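Local coordinates for protein UDP-N-acetylglucosamine pyrophosphorylase (PDB 3OC9) that probably makes UDP-N-acetylglucosamine and diphosphate from UTP and N-acetylglucosamine 1-phosphate, as a nucleotidyltransferase of the UDPGP type 1 family, at residues I213-F218 / N251-Y256; P280-K285 / E309-D314. One frame throughout, in Å; residues are numbered along the deposited sequence.

Overall arrangement
Both contacts belong to one chain of a GT-A-type nucleotidyltransferase and follow each other in series: interaction 1 closes before interaction 2 opens. Their centres are 26 Å apart and their nearest atoms about 11 Å, so they do not touch. Interaction 1 lies where strand 209-215 leaves the mixed central sheet, against the loop that precedes strand 258-261, a neighbour of 209-215 in that sheet. Interaction 2 stands at the surface, where the separate two-stranded antiparallel sheet of 282-286 and 305-309 passes into the chain leading to strand 322-326. The excursion that holds interaction 2 thus returns to the sheet at the strand lying parallel beside 209-215, from whose end interaction 1 springs.

Interaction 1 of 2, residues I213-F218 / N251-Y256; sequences IVKKGF and NGEFIY
Lys216 NZ is gripped by a water at 3.0 Å, which in turn donates to Tyr256 O at 2.9 Å, and by Asn246 OD1 from the loop just before 251-256. The contact packs the loop leaving strand 209-215 of the central GT-A-type sheet against the loop that leads into strand 258-261. Its main apolar element is a lysine lying over an aromatic ring. With CG anti to the backbone N (chi1 179°) and an extended chain beyond, Lys216 brings CE over the centre of the Phe254 ring in a CH-pi contact, 4.3 Å from CE to the ring centroid and 8° off the normal. NZ is farther from that centroid, so any cation-pi attraction is at most weak. Lys216 CD also approaches Tyr256 O; the methylenes touch 251-256 directly, whereas NZ reaches Tyr256 O through the water. On the 251-256 side, Glu253 N donates to Asn251 OD1 at 3.0 Å, an Asx turn with the donor above the carbonyl plane. Lys215 NZ and Glu253 OE1 are opposite charges 4.1 Å apart, beyond a salt bridge. Phe254 CZ meets the backbone of Phe218 obliquely, 3.8 Å from its C atom.

Interaction 2 of 2, residues P280-K285 / E309-D314; sequences PYHIAK and EIFFFD. Unlike the reference sequence in segment 309-314: Ile310 (reference Met).
His282 and Asp314 reach toward each other tip to tip, NE2 donating to OD2 at 2.8 Å. OD2 receives this N-H on its syn lone pair, and the imidazole and carboxylate are nearly coplanar, 9° apart. The same OD2 takes a second hydrogen, from a water at 2.7 Å. That water also donates to Pro280 O and accepts from Phe311 N, so it satisfies one backbone group on each segment while steadying the carboxylate. Pro280 CG packs against OD2 as well.

The backbones of His282 and Glu309 form a hydrogen-bonded antiparallel pair: His282 N donates to Glu309 O at 2.9 Å, and Glu309 N returns the bond to His282 O at 3.0 Å with an almost straight N-H...O angle (179°). His282 CG stands anti to the carbonyl carbon (chi1 -63°), and the ring beyond it stacks on Phe311 face to face, centroids 4.0 Å apart. Phe311 CD2 lies over the centre of the imidazole, and His282 CB adds a CH-pi contact to the Phe311 face. The Glu309 carboxylate lies against Ala284 CB, and OE2 forms a salt bridge with Lys307. Tyr281 CD1 and Ile310 CG2, side by side, touch at 3.8 Å.

Asp314 N bonds to Phe311 O as the chain enters a 3-10 turn. The whole is the end of a two-stranded antiparallel sheet, fastened to the turn that follows it by a histidine-carboxylate hydrogen bond.

Interaction 1 of 2, residues I213-F218 / N251-Y256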
ATOM      1  N   ILE A 213       0.456  11.307  -3.604  1.00 16.44           N
ATOM      2  CA  ILE A 213       0.394  12.188  -2.418  1.00 16.16           C
ATOM      3  C   ILE A 213      -1.037  12.653  -2.126  1.00 17.33           C
ATOM      4  O   ILE A 213      -1.899  12.659  -3.036  1.00 17.36           O
ATOM      5  CB  ILE A 213       1.390  13.437  -2.498  1.00 15.24           C
ATOM      6  CG1 ILE A 213       1.012  14.450  -3.610  1.00 15.82           C
ATOM      7  CG2 ILE A 213       2.861  12.957  -2.678  1.00 15.29           C
ATOM      8  CD1 ILE A 213      -0.085  15.546  -3.199  1.00 16.38           C
ATOM      9  N   VAL A 214      -1.273  13.027  -0.870  1.00 18.26           N
ATOM     10  CA  VAL A 214      -2.479  13.793  -0.487  1.00 19.37           C
ATOM     11  C   VAL A 214      -2.056  15.214  -0.057  1.00 19.37           C
ATOM     12  O   VAL A 214      -1.030  15.390   0.611  1.00 20.38           O
ATOM     13  CB  VAL A 214      -3.314  13.086   0.652  1.00 19.22           C
ATOM     14  CG1 VAL A 214      -3.937  11.770   0.145  1.00 21.31           C
ATOM     15  CG2 VAL A 214      -2.453  12.830   1.971  1.00 19.37           C
ATOM     16  N   LYS A 215      -2.834  16.229  -0.437  1.00 20.77           N
ATOM     17  CA  LYS A 215      -2.581  17.604   0.059  1.00 22.32           C
ATOM     18  C   LYS A 215      -2.762  17.741   1.586  1.00 22.94           C
ATOM     19  O   LYS A 215      -3.853  17.446   2.117  1.00 23.19           O
ATOM     20  CB  LYS A 215      -3.525  18.588  -0.635  1.00 23.74           C
ATOM     21  CG  LYS A 215      -3.135  18.992  -2.028  1.00 26.79           C
ATOM     22  CD  LYS A 215      -4.029  20.197  -2.424  1.00 32.50           C
ATOM     23  CE  LYS A 215      -3.597  20.848  -3.701  1.00 35.15           C
ATOM     24  NZ  LYS A 215      -4.644  21.825  -4.180  1.00 35.97           N
ATOM     25  N   LYS A 216      -1.704  18.170   2.291  1.00 22.22           N
ATOM     26  CA  LYS A 216      -1.701  18.260   3.783  1.00 23.01           C
ATOM     27  C   LYS A 216      -2.890  19.097   4.301  1.00 24.19           C
ATOM     28  O   LYS A 216      -3.127  20.191   3.804  1.00 24.68           O
ATOM     29  CB  LYS A 216      -0.366  18.840   4.288  1.00 22.26           C
ATOM     30  CG  LYS A 216      -0.238  19.012   5.826  1.00 22.75           C
ATOM     31  CD  LYS A 216       1.230  19.256   6.269  1.00 21.69           C
ATOM     32  CE  LYS A 216       1.302  19.717   7.726  1.00 23.50           C
ATOM     33  NZ  LYS A 216       2.745  19.659   8.198  1.00 23.45           N
ATOM     34  N   GLY A 217      -3.617  18.563   5.279  1.00 25.59           N
ATOM     35  CA  GLY A 217      -4.877  19.181   5.770  1.00 27.38           C
ATOM     36  C   GLY A 217      -4.790  20.176   6.926  1.00 27.95           C
ATOM     37  O   GLY A 217      -5.613  21.110   7.005  1.00 28.72           O
ATOM     38  N   PHE A 218      -3.823  19.976   7.828  1.00 28.16           N
ATOM     39  CA  PHE A 218      -3.612  20.827   9.019  1.00 28.87           C
ATOM     40  C   PHE A 218      -2.195  20.613   9.586  1.00 29.59           C
ATOM     41  O   PHE A 218      -1.568  19.593   9.279  1.00 28.62           O
ATOM     42  CB  PHE A 218      -4.728  20.645  10.099  1.00 30.09           C
ATOM     43  CG  PHE A 218      -4.814  19.254  10.703  1.00 29.37           C
ATOM     44  CD1 PHE A 218      -5.413  18.204  10.009  1.00 29.09           C
ATOM     45  CD2 PHE A 218      -4.314  19.009  11.991  1.00 30.70           C
ATOM     46  CE1 PHE A 218      -5.497  16.915  10.568  1.00 27.56           C
ATOM     47  CE2 PHE A 218      -4.397  17.740  12.565  1.00 30.09           C
ATOM     48  CZ  PHE A 218      -4.982  16.680  11.855  1.00 29.85           C
ATOM     49  N   ASN A 251      -3.202  32.502   1.943  1.00 38.87           N
ATOM     50  CA  ASN A 251      -4.489  31.848   1.732  1.00 38.72           C
ATOM     51  C   ASN A 251      -4.752  30.605   2.606  1.00 37.15           C
ATOM     52  O   ASN A 251      -5.814  29.986   2.506  1.00 37.22           O
ATOM     53  CB  ASN A 251      -4.710  31.533   0.245  1.00 39.52           C
ATOM     54  CG  ASN A 251      -3.822  30.403  -0.269  1.00 40.77           C
ATOM     55  OD1 ASN A 251      -2.974  29.871   0.450  1.00 40.28           O
ATOM     56  ND2 ASN A 251      -4.027  30.031  -1.527  1.00 43.23           N
ATOM     57  N   GLY A 252      -3.784  30.261   3.452  1.00 35.55           N
ATOM     58  CA  GLY A 252      -3.898  29.120   4.368  1.00 34.36           C
ATOM     59  C   GLY A 252      -3.235  27.829   3.895  1.00 33.40           C
ATOM     60  O   GLY A 252      -3.062  26.893   4.686  1.00 32.25           O
ATOM     61  N   GLU A 253      -2.887  27.766   2.608  1.00 32.39           N
ATOM     62  CA  GLU A 253      -2.229  26.558   2.041  1.00 32.05           C
ATOM     63  C   GLU A 253      -0.792  26.374   2.573  1.00 30.24           C
ATOM     64  O   GLU A 253      -0.083  27.352   2.788  1.00 30.56           O
ATOM     65  CB  GLU A 253      -2.210  26.635   0.509  1.00 32.12           C
ATOM     66  CG  GLU A 253      -3.593  26.578  -0.147  1.00 36.60           C
ATOM     67  CD  GLU A 253      -3.866  25.244  -0.812  1.00 42.55           C
ATOM     68  OE1 GLU A 253      -3.239  24.952  -1.867  1.00 45.53           O
ATOM     69  OE2 GLU A 253      -4.701  24.472  -0.289  1.00 45.59           O
ATOM     70  N   PHE A 254      -0.355  25.125   2.773  1.00 28.52           N
ATOM     71  CA  PHE A 254       1.037  24.855   3.194  1.00 27.27           C
ATOM     72  C   PHE A 254       2.009  24.900   2.013  1.00 26.73           C
ATOM     73  O   PHE A 254       1.689  24.396   0.927  1.00 26.75           O
ATOM     74  CB  PHE A 254       1.143  23.514   3.939  1.00 27.02           C
ATOM     75  CG  PHE A 254       0.504  23.539   5.304  1.00 28.03           C
ATOM     76  CD1 PHE A 254       1.248  23.921   6.425  1.00 28.57           C
ATOM     77  CD2 PHE A 254      -0.848  23.222   5.464  1.00 28.15           C
ATOM     78  CE1 PHE A 254       0.660  23.991   7.699  1.00 29.64           C
ATOM     79  CE2 PHE A 254      -1.441  23.284   6.725  1.00 30.07           C
ATOM     80  CZ  PHE A 254      -0.688  23.664   7.844  1.00 30.07           C
ATOM     81  N   ILE A 255       3.159  25.558   2.217  1.00 25.66           N
ATOM     82  CA  ILE A 255       4.272  25.609   1.250  0.50 25.47           C
ATOM     83  C   ILE A 255       4.772  24.196   0.920  1.00 24.37           C
ATOM     84  O   ILE A 255       4.992  23.839  -0.252  1.00 24.70           O
ATOM     85  CB  ILE A 255       5.445  26.435   1.846  0.50 25.24           C
ATOM     86  CG1 ILE A 255       5.025  27.886   2.045  0.50 27.17           C
ATOM     87  CG2 ILE A 255       6.703  26.368   0.956  0.50 25.61           C
ATOM     88  CD1 ILE A 255       4.965  28.657   0.770  0.50 27.32           C
ATOM     89  N   TYR A 256       4.975  23.412   1.982  1.00 23.73           N
ATOM     90  CA  TYR A 256       5.335  21.980   1.902  1.00 22.72           C
ATOM     91  C   TYR A 256       4.081  21.118   2.151  1.00 21.54           C
ATOM     92  O   TYR A 256       3.811  20.677   3.282  1.00 21.74           O
ATOM     93  CB  TYR A 256       6.458  21.657   2.895  1.00 22.45           C
ATOM     94  CG  TYR A 256       7.774  22.364   2.568  1.00 24.32           C
ATOM     95  CD1 TYR A 256       8.745  21.738   1.772  1.00 23.01           C
ATOM     96  CD2 TYR A 256       8.044  23.654   3.048  1.00 26.11           C
ATOM     97  CE1 TYR A 256       9.960  22.397   1.448  1.00 25.57           C
ATOM     98  CE2 TYR A 256       9.251  24.316   2.732  1.00 27.80           C
ATOM     99  CZ  TYR A 256      10.201  23.675   1.941  1.00 27.59           C
ATOM    100  OH  TYR A 256      11.388  24.330   1.632  1.00 28.25           O
TER
HETATM  101  O   HOH W   1       4.554  20.643   6.078  1.00 20.65           O

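Interaction 2 of 2, residues P280-K285 / E309-D314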
ATOM      1  N   PRO A 280      20.597   4.104   5.135  1.00 26.60           N
ATOM      2  CA  PRO A 280      21.020   4.464   6.500  1.00 27.16           C
ATOM      3  C   PRO A 280      20.213   3.727   7.600  1.00 27.20           C
ATOM      4  O   PRO A 280      19.029   3.432   7.405  1.00 26.45           O
ATOM      5  CB  PRO A 280      20.799   5.980   6.553  1.00 27.40           C
ATOM      6  CG  PRO A 280      19.688   6.235   5.561  1.00 26.65           C
ATOM      7  CD  PRO A 280      19.892   5.217   4.461  1.00 26.13           C
ATOM      8  N   TYR A 281      20.853   3.410   8.735  1.00 26.73           N
ATOM      9  CA  TYR A 281      20.119   2.739   9.831  1.00 27.08           C
ATOM     10  C   TYR A 281      19.246   3.708  10.646  1.00 26.15           C
ATOM     11  O   TYR A 281      19.564   4.912  10.764  1.00 26.09           O
ATOM     12  CB  TYR A 281      21.073   1.931  10.760  1.00 27.70           C
ATOM     13  CG  TYR A 281      21.723   0.731  10.089  1.00 31.41           C
ATOM     14  CD1 TYR A 281      20.951  -0.332   9.603  1.00 33.39           C
ATOM     15  CD2 TYR A 281      23.116   0.651   9.946  1.00 34.71           C
ATOM     16  CE1 TYR A 281      21.544  -1.433   8.978  1.00 35.85           C
ATOM     17  CE2 TYR A 281      23.723  -0.452   9.318  1.00 37.22           C
ATOM     18  CZ  TYR A 281      22.928  -1.491   8.837  1.00 38.51           C
ATOM     19  OH  TYR A 281      23.513  -2.589   8.213  1.00 40.84           O
ATOM     20  N   HIS A 282      18.122   3.194  11.159  1.00 25.61           N
ATOM     21  CA  HIS A 282      17.251   3.898  12.116  1.00 25.80           C
ATOM     22  C   HIS A 282      16.979   2.998  13.345  1.00 27.28           C
ATOM     23  O   HIS A 282      17.093   1.768  13.235  1.00 26.94           O
ATOM     24  CB  HIS A 282      15.888   4.227  11.469  1.00 25.39           C
ATOM     25  CG  HIS A 282      15.963   5.152  10.286  1.00 24.94           C
ATOM     26  ND1 HIS A 282      15.667   6.497  10.373  1.00 29.21           N
ATOM     27  CD2 HIS A 282      16.268   4.918   8.984  1.00 26.33           C
ATOM     28  CE1 HIS A 282      15.799   7.056   9.179  1.00 29.17           C
ATOM     29  NE2 HIS A 282      16.174   6.122   8.319  1.00 27.13           N
ATOM     30  N   ILE A 283      16.607   3.604  14.481  1.00 28.78           N
ATOM     31  CA  ILE A 283      16.174   2.871  15.694  0.70 30.64           C
ATOM     32  C   ILE A 283      14.648   2.894  15.831  1.00 31.51           C
ATOM     33  O   ILE A 283      14.028   3.984  15.814  1.00 31.28           O
ATOM     34  CB  ILE A 283      16.785   3.474  17.007  0.70 31.67           C
ATOM     35  CG1 ILE A 283      18.323   3.477  16.987  0.70 32.31           C
ATOM     36  CG2 ILE A 283      16.245   2.759  18.274  0.70 32.83           C
ATOM     37  CD1 ILE A 283      18.948   2.218  16.426  0.70 32.70           C
ATOM     38  N   ALA A 284      14.042   1.706  15.963  1.00 32.49           N
ATOM     39  CA  ALA A 284      12.616   1.554  16.248  1.00 34.39           C
ATOM     40  C   ALA A 284      12.449   0.760  17.555  1.00 36.77           C
ATOM     41  O   ALA A 284      13.218  -0.174  17.821  1.00 37.39           O
ATOM     42  CB  ALA A 284      11.909   0.849  15.083  1.00 33.80           C
ATOM     43  N   LYS A 285      11.463   1.122  18.379  1.00 38.57           N
ATOM     44  CA  LYS A 285      11.311   0.470  19.699  1.00 40.95           C
ATOM     45  C   LYS A 285      10.074  -0.437  19.857  1.00 42.13           C
ATOM     46  O   LYS A 285       9.104  -0.326  19.090  1.00 42.14           O
ATOM     47  CB  LYS A 285      11.401   1.495  20.837  1.00 41.51           C
ATOM     48  CG  LYS A 285      12.716   2.254  20.877  1.00 42.41           C
ATOM     49  CD  LYS A 285      13.068   2.651  22.301  1.00 46.50           C
ATOM     50  CE  LYS A 285      14.424   3.343  22.377  1.00 47.19           C
ATOM     51  NZ  LYS A 285      14.288   4.811  22.204  1.00 49.38           N
ATOM     52  N   GLU A 309      16.578  -0.933  11.927  1.00 26.66           N
ATOM     53  CA  GLU A 309      15.788  -0.978  10.675  1.00 25.43           C
ATOM     54  C   GLU A 309      16.305  -0.072   9.542  1.00 24.69           C
ATOM     55  O   GLU A 309      16.991   0.933   9.793  1.00 24.28           O
ATOM     56  CB  GLU A 309      14.303  -0.627  10.940  1.00 25.63           C
ATOM     57  CG  GLU A 309      13.546  -1.607  11.856  1.00 28.35           C
ATOM     58  CD  GLU A 309      12.063  -1.258  12.052  1.00 31.57           C
ATOM     59  OE1 GLU A 309      11.600  -0.218  11.534  1.00 32.14           O
ATOM     60  OE2 GLU A 309      11.356  -2.028  12.749  1.00 32.03           O
ATOM     61  N   ILE A 310      15.955  -0.435   8.301  1.00 24.03           N
ATOM     62  CA  ILE A 310      16.181   0.441   7.125  1.00 23.75           C
ATOM     63  C   ILE A 310      14.805   0.759   6.497  1.00 23.11           C
ATOM     64  O   ILE A 310      13.874  -0.071   6.566  1.00 23.30           O
ATOM     65  CB  ILE A 310      17.183  -0.182   6.081  1.00 23.95           C
ATOM     66  CG1 ILE A 310      16.822  -1.644   5.772  1.00 24.30           C
ATOM     67  CG2 ILE A 310      18.682  -0.068   6.573  1.00 25.85           C
ATOM     68  CD1 ILE A 310      17.643  -2.329   4.643  1.00 22.70           C
ATOM     69  N   PHE A 311      14.668   1.962   5.907  1.00 22.68           N
ATOM     70  CA  PHE A 311      13.357   2.524   5.449  1.00 22.58           C
ATOM     71  C   PHE A 311      13.325   2.682   3.904  1.00 21.79           C
ATOM     72  O   PHE A 311      14.268   3.222   3.320  1.00 22.19           O
ATOM     73  CB  PHE A 311      13.116   3.923   6.080  1.00 22.39           C
ATOM     74  CG  PHE A 311      12.846   3.929   7.586  1.00 23.80           C
ATOM     75  CD1 PHE A 311      12.583   2.753   8.303  1.00 25.00           C
ATOM     76  CD2 PHE A 311      12.797   5.147   8.266  1.00 24.91           C
ATOM     77  CE1 PHE A 311      12.313   2.789   9.687  1.00 26.76           C
ATOM     78  CE2 PHE A 311      12.517   5.193   9.644  1.00 26.56           C
ATOM     79  CZ  PHE A 311      12.275   4.009  10.345  1.00 27.19           C
ATOM     80  N   PHE A 312      12.269   2.211   3.234  1.00 21.43           N
ATOM     81  CA  PHE A 312      12.281   2.182   1.768  1.00 20.88           C
ATOM     82  C   PHE A 312      12.381   3.586   1.155  1.00 20.33           C
ATOM     83  O   PHE A 312      13.027   3.756   0.124  1.00 19.85           O
ATOM     84  CB  PHE A 312      11.098   1.369   1.159  1.00 20.65           C
ATOM     85  CG  PHE A 312       9.782   2.102   1.159  1.00 21.00           C
ATOM     86  CD1 PHE A 312       9.529   3.131   0.239  1.00 20.25           C
ATOM     87  CD2 PHE A 312       8.790   1.761   2.079  1.00 23.00           C
ATOM     88  CE1 PHE A 312       8.305   3.846   0.258  1.00 22.54           C
ATOM     89  CE2 PHE A 312       7.564   2.454   2.103  1.00 24.83           C
ATOM     90  CZ  PHE A 312       7.323   3.495   1.191  1.00 22.75           C
ATOM     91  N   PHE A 313      11.785   4.578   1.815  1.00 20.39           N
ATOM     92  CA  PHE A 313      11.753   5.951   1.254  1.00 20.41           C
ATOM     93  C   PHE A 313      13.097   6.679   1.277  1.00 20.37           C
ATOM     94  O   PHE A 313      13.274   7.709   0.599  1.00 19.41           O
ATOM     95  CB  PHE A 313      10.582   6.801   1.826  1.00 20.82           C
ATOM     96  CG  PHE A 313      10.483   6.794   3.335  1.00 22.73           C
ATOM     97  CD1 PHE A 313       9.562   5.962   3.979  1.00 24.13           C
ATOM     98  CD2 PHE A 313      11.309   7.617   4.114  1.00 23.90           C
ATOM     99  CE1 PHE A 313       9.462   5.939   5.380  1.00 26.31           C
ATOM    100  CE2 PHE A 313      11.212   7.614   5.527  1.00 25.19           C
ATOM    101  CZ  PHE A 313      10.290   6.764   6.158  1.00 25.36           C
ATOM    102  N   ASP A 314      14.082   6.142   2.014  1.00 20.63           N
ATOM    103  CA  ASP A 314      15.447   6.691   1.916  1.00 20.95           C
ATOM    104  C   ASP A 314      16.119   6.423   0.557  1.00 21.27           C
ATOM    105  O   ASP A 314      17.203   6.956   0.303  1.00 21.65           O
ATOM    106  CB  ASP A 314      16.354   6.203   3.081  1.00 21.90           C
ATOM    107  CG  ASP A 314      16.002   6.857   4.428  1.00 24.70           C
ATOM    108  OD1 ASP A 314      15.604   8.055   4.460  1.00 24.61           O
ATOM    109  OD2 ASP A 314      16.132   6.172   5.482  1.00 24.95           O
TER
HETATM  110  O   HOH W   2      16.961   3.587   5.602  1.00 17.85           O